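Local coordinates for Glyoxalase/bleomycin resistance protein/dioxygenase (Catenulispora acidiphila, PDB 4G6X) that belongs to the vicinal oxygen chelate superfamily and may act as a dioxygenase, at residues A136-D139 / L145-L148; V52-P57 / W63-S68. One frame throughout, in Å; residues are numbered along the deposited sequence.

Interaction 1. Residues A136-D139 / L145-L148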
loop_
_atom_site.group_PDB
_atom_site.type_symbol
_atom_site.label_atom_id
_atom_site.label_comp_id
_atom_site.label_asym_id
_atom_site.label_seq_id
_atom_site.Cartn_x
_atom_site.Cartn_y
_atom_site.Cartn_z
ATOM N N ALA A 136 12.594 12.700 0.482
ATOM C CA ALA A 136 12.625 13.309 -0.854
ATOM C C ALA A 136 11.383 12.845 -1.607
ATOM O O ALA A 136 10.842 11.781 -1.308
ATOM C CB ALA A 136 13.877 12.929 -1.639
ATOM N N ILE A 137 10.958 13.620 -2.594
ATOM C CA ILE A 137 9.753 13.262 -3.353
ATOM C C ILE A 137 10.055 13.331 -4.847
ATOM O O ILE A 137 10.604 14.329 -5.334
ATOM C CB ILE A 137 8.583 14.160 -2.987
ATOM C CG1 ILE A 137 8.253 13.974 -1.510
ATOM C CG2 ILE A 137 7.356 13.838 -3.867
ATOM C CD1 ILE A 137 7.171 14.882 -1.018
ATOM N N LEU A 138 9.730 12.231 -5.529
ATOM C CA LEU A 138 9.956 12.112 -6.964
ATOM C C LEU A 138 8.665 11.860 -7.757
ATOM O O LEU A 138 7.662 11.417 -7.195
ATOM C CB LEU A 138 11.017 11.030 -7.297
ATOM C CG LEU A 138 10.646 9.577 -6.942
ATOM C CD1 LEU A 138 9.997 8.856 -8.111
ATOM C CD2 LEU A 138 11.896 8.782 -6.568
ATOM N N ASP A 139 8.719 12.231 -9.049
ATOM C CA ASP A 139 7.620 11.988 -10.010
ATOM C C ASP A 139 7.866 10.609 -10.671
ATOM O O ASP A 139 8.932 10.376 -11.318
ATOM C CB ASP A 139 7.618 13.117 -11.022
ATOM C CG ASP A 139 6.584 12.948 -12.133
ATOM O OD1 ASP A 139 5.803 11.997 -12.164
ATOM O OD2 ASP A 139 6.605 13.844 -13.005
ATOM N N LEU A 145 3.328 10.941 -7.145
ATOM C CA LEU A 145 4.536 11.347 -6.451
ATOM C C LEU A 145 4.895 10.186 -5.534
ATOM O O LEU A 145 4.004 9.534 -4.973
ATOM C CB LEU A 145 4.268 12.623 -5.621
ATOM C CG LEU A 145 3.907 13.911 -6.421
ATOM C CD1 LEU A 145 3.516 15.052 -5.526
ATOM C CD2 LEU A 145 5.055 14.335 -7.354
ATOM N N ILE A 146 6.192 9.967 -5.347
ATOM C CA ILE A 146 6.683 8.821 -4.612
ATOM C C ILE A 146 7.659 9.385 -3.622
ATOM O O ILE A 146 8.521 10.192 -4.007
ATOM C CB ILE A 146 7.437 7.851 -5.518
ATOM C CG1 ILE A 146 6.490 7.246 -6.568
ATOM C CG2 ILE A 146 8.107 6.728 -4.717
ATOM C CD1 ILE A 146 5.297 6.477 -6.010
ATOM N N GLN A 147 7.487 9.024 -2.368
ATOM C CA GLN A 147 8.408 9.471 -1.330
ATOM C C GLN A 147 9.500 8.431 -1.041
ATOM O O GLN A 147 9.216 7.238 -0.870
ATOM C CB GLN A 147 7.612 9.809 -0.061
ATOM C CG GLN A 147 8.375 10.463 1.069
ATOM C CD GLN A 147 7.511 10.656 2.294
ATOM O OE1 GLN A 147 6.947 9.712 2.841
ATOM N NE2 GLN A 147 7.424 11.854 2.725
ATOM N N LEU A 148 10.731 8.941 -0.950
ATOM C CA LEU A 148 11.860 8.244 -0.344
ATOM C C LEU A 148 12.077 8.713 1.084
ATOM O O LEU A 148 12.048 9.899 1.393
ATOM C CB LEU A 148 13.112 8.539 -1.114
ATOM C CG LEU A 148 13.436 7.797 -2.412
ATOM C CD1 LEU A 148 12.358 6.973 -3.023
ATOM C CD2 LEU A 148 14.295 8.598 -3.403
#

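Interaction 2. Residues V52-P57 / W63-S68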
loop_
_atom_site.group_PDB
_atom_site.type_symbol
_atom_site.label_atom_id
_atom_site.label_comp_id
_atom_site.label_asym_id
_atom_site.label_seq_id
_atom_site.Cartn_x
_atom_site.Cartn_y
_atom_site.Cartn_z
ATOM N N VAL A 52 11.001 -7.358 -11.572
ATOM C CA VAL A 52 9.664 -7.962 -11.837
ATOM C C VAL A 52 9.521 -9.296 -11.087
ATOM O O VAL A 52 10.457 -10.116 -11.082
ATOM C CB VAL A 52 9.427 -8.166 -13.347
ATOM C CG1 VAL A 52 8.153 -8.987 -13.586
ATOM C CG2 VAL A 52 9.343 -6.808 -14.026
ATOM N N LYS A 53 8.425 -9.466 -10.349
ATOM C CA LYS A 53 8.131 -10.671 -9.616
ATOM C C LYS A 53 7.092 -11.498 -10.356
ATOM O O LYS A 53 7.305 -12.642 -10.671
ATOM C CB LYS A 53 7.659 -10.332 -8.215
ATOM C CG LYS A 53 7.279 -11.498 -7.390
ATOM C CD LYS A 53 8.543 -12.330 -7.107
ATOM C CE LYS A 53 8.287 -13.226 -5.918
ATOM N NZ LYS A 53 9.525 -13.971 -5.568
ATOM N N ALA A 54 5.969 -10.902 -10.676
ATOM C CA ALA A 54 4.948 -11.565 -11.435
ATOM C C ALA A 54 4.463 -10.623 -12.575
ATOM O O ALA A 54 4.257 -9.399 -12.378
ATOM C CB ALA A 54 3.799 -11.981 -10.548
ATOM N N ASP A 55 4.263 -11.241 -13.732
ATOM C CA ASP A 55 3.648 -10.572 -14.884
ATOM C C ASP A 55 2.747 -11.542 -15.590
ATOM O O ASP A 55 3.208 -12.419 -16.301
ATOM C CB ASP A 55 4.743 -10.122 -15.815
ATOM C CG ASP A 55 4.237 -9.236 -16.993
ATOM O OD1 ASP A 55 3.023 -8.959 -17.132
ATOM O OD2 ASP A 55 5.111 -8.867 -17.796
ATOM N N VAL A 56 1.425 -11.418 -15.373
ATOM C CA VAL A 56 0.479 -12.411 -15.832
ATOM C C VAL A 56 -0.668 -11.683 -16.512
ATOM O O VAL A 56 -1.146 -10.699 -15.981
ATOM C CB VAL A 56 -0.119 -13.144 -14.599
ATOM C CG1 VAL A 56 -0.945 -14.336 -15.060
ATOM C CG2 VAL A 56 0.971 -13.544 -13.615
ATOM N N PRO A 57 -1.123 -12.158 -17.668
ATOM C CA PRO A 57 -2.231 -11.404 -18.283
ATOM C C PRO A 57 -3.530 -11.652 -17.565
ATOM O O PRO A 57 -3.780 -12.749 -17.081
ATOM C CB PRO A 57 -2.293 -11.940 -19.717
ATOM C CG PRO A 57 -1.079 -12.757 -19.887
ATOM C CD PRO A 57 -0.616 -13.216 -18.547
ATOM N N TRP A 63 -1.589 -8.469 -14.338
ATOM C CA TRP A 63 -1.196 -8.477 -12.958
ATOM C C TRP A 63 0.293 -8.386 -12.969
ATOM O O TRP A 63 0.950 -9.308 -13.372
ATOM C CB TRP A 63 -1.611 -9.812 -12.294
ATOM C CG TRP A 63 -1.163 -9.943 -10.862
ATOM C CD1 TRP A 63 -0.005 -10.553 -10.369
ATOM C CD2 TRP A 63 -1.862 -9.465 -9.686
ATOM N NE1 TRP A 63 0.037 -10.463 -9.008
ATOM C CE2 TRP A 63 -1.045 -9.834 -8.539
ATOM C CE3 TRP A 63 -3.089 -8.845 -9.476
ATOM C CZ2 TRP A 63 -1.431 -9.525 -7.239
ATOM C CZ3 TRP A 63 -3.467 -8.534 -8.158
ATOM C CH2 TRP A 63 -2.669 -8.883 -7.075
ATOM N N LEU A 64 0.805 -7.239 -12.549
ATOM C CA LEU A 64 2.234 -6.932 -12.606
ATOM C C LEU A 64 2.714 -6.485 -11.245
ATOM O O LEU A 64 2.311 -5.391 -10.743
ATOM C CB LEU A 64 2.369 -5.793 -13.614
ATOM C CG LEU A 64 3.789 -5.270 -13.787
ATOM C CD1 LEU A 64 4.735 -6.374 -14.268
ATOM C CD2 LEU A 64 3.766 -4.033 -14.722
ATOM N N THR A 65 3.601 -7.275 -10.628
ATOM C CA THR A 65 4.148 -6.878 -9.371
ATOM C C THR A 65 5.659 -6.808 -9.495
ATOM O O THR A 65 6.253 -7.528 -10.285
ATOM C CB THR A 65 3.787 -7.833 -8.236
ATOM O OG1 THR A 65 4.293 -9.129 -8.577
ATOM C CG2 THR A 65 2.304 -7.910 -8.086
ATOM N N VAL A 66 6.238 -5.956 -8.662
ATOM C CA VAL A 66 7.698 -5.870 -8.495
ATOM C C VAL A 66 8.124 -6.017 -7.035
ATOM O O VAL A 66 7.335 -5.888 -6.108
ATOM C CB VAL A 66 8.226 -4.532 -9.085
ATOM C CG1 VAL A 66 7.908 -4.413 -10.586
ATOM C CG2 VAL A 66 7.749 -3.314 -8.304
ATOM N N VAL A 67 9.411 -6.329 -6.809
ATOM C CA VAL A 67 9.930 -6.509 -5.473
ATOM C C VAL A 67 11.284 -5.810 -5.399
ATOM O O VAL A 67 11.915 -5.555 -6.445
ATOM C CB VAL A 67 10.156 -7.977 -5.132
ATOM C CG1 VAL A 67 8.849 -8.705 -4.920
ATOM C CG2 VAL A 67 10.969 -8.659 -6.212
ATOM N N SER A 68 11.705 -5.494 -4.184
ATOM C CA SER A 68 13.048 -4.957 -3.949
ATOM C C SER A 68 14.061 -6.087 -4.121
ATOM O O SER A 68 13.801 -7.229 -3.710
ATOM C CB SER A 68 13.165 -4.395 -2.519
ATOM O OG SER A 68 14.526 -4.071 -2.204
#

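Interaction 1. Residues A136-D139 / L145-L148
Leu145 opens its strand by laying CB against CG2 of Ile137, 3.8 Å away. The Ile137 methyl is there because chi1 of -62° turns CG2 opposite the backbone N, on the face shared with Leu145 and Gln147. Ile146 follows in a hydrogen-bonded antiparallel pair with Leu138. Its N donates to Leu138 O at 2.8 Å, and Leu138 N returns a nearly straight bond to Ile146 O (174° at the hydrogen), both donors lying in the carbonyl planes. On the other face Leu138 CD1 rests 3.8 Å from Ile146 CB, a beta-branched residue suited to extended strands. Gln147 runs its aliphatic CG past Ala136 O at 3.7 Å and its OE1 accepts a hydrogen bond from Ser103 OG, an amide suited to a partly exposed place. Leu148 CD1 and CD2 each lie 4.0 Å from Leu138 CD2, and its backbone closes the ladder with a reciprocal pair of bonds to Ala136, whose small side chain packs against Ile109 of helix 109-118. This hairpin is the middle of a four-strand sheet: strand 123-129 flanks 136-139, strand 102-106 flanks 145-148, and helices 109-118 and 37-46 pack over the face bearing Leu138.

Interaction 2. Residues V52-P57 / W63-S68
Thr65 faces two residues of the opposite strand at once, Lys53 and Ala54, which makes this a classic beta bulge. Its carbonyl oxygen accepts a strong bond from Lys53 N (2.9 Å, 169° at the hydrogen) and a weak, longer one from Ala54 N, the two amides converging on one acceptor. The hydroxyl adds a second weak bond: with chi1 of 59°, OG1 sits between the backbone N and the carbonyl carbon, 3.2 Å from Ala54 N and close to the methyl of Ala54. A threonine therefore suits the bulge, and its OG1 is also hydrogen-bonded to Gln76. Beyond it the register is regular. Thr65 N binds Ala54 O at 2.8 Å, and Val56 and Trp63 exchange a reciprocal pair of backbone bonds.

The close packing lies around Ala54, whose small CB meets the edge of the Trp63 indole near its plane, 4.1 Å from CD1; a glycerol molecule lies near this tryptophan. On the other face Leu64 turns CD1 in to 3.6 Å from Ala54 O and also brushes Asp55. The first strand is the looser, solvent-facing side. Val52, Lys53, Asp55 and Val56 are exposed, and the charged ends suit that setting: Lys53 lays CB against Val67 CG1 at 3.9 Å before its chain bends at chi2 and carries NZ to Pro72 O, while Asp55 pairs with Arg62.

Within this chain strand 51-58 is the outermost strand of its sheet, and strand 61-67 lies between it and strand 76-81 in the sheet. Leu78 of that last strand touches both Trp63 and Thr65. Helix 37-46 touches Leu64 on the face it shares with Asp55, and also Val52.

Interactions 1 and 2 are both antiparallel hairpins, but they belong to different sheets, with centres 21 Å apart and nearest atoms about 10 Å apart, on opposite sides of the chain's centre. Interaction 2 closes before interaction 1 opens. Each sheet has four strands in the order 1-4-3-2, the repeated pattern expected of the paired beta-alpha-beta-beta-beta modules of the vicinal oxygen chelate fold. Interaction 2 joins the second and third strands of its sheet, at an edge; interaction 1 joins the third and fourth, in the interior, and is accordingly more buried. Helix 37-46 touches both hairpins, linking the two sheets, which, as in relatives, probably curve round the site of the fold.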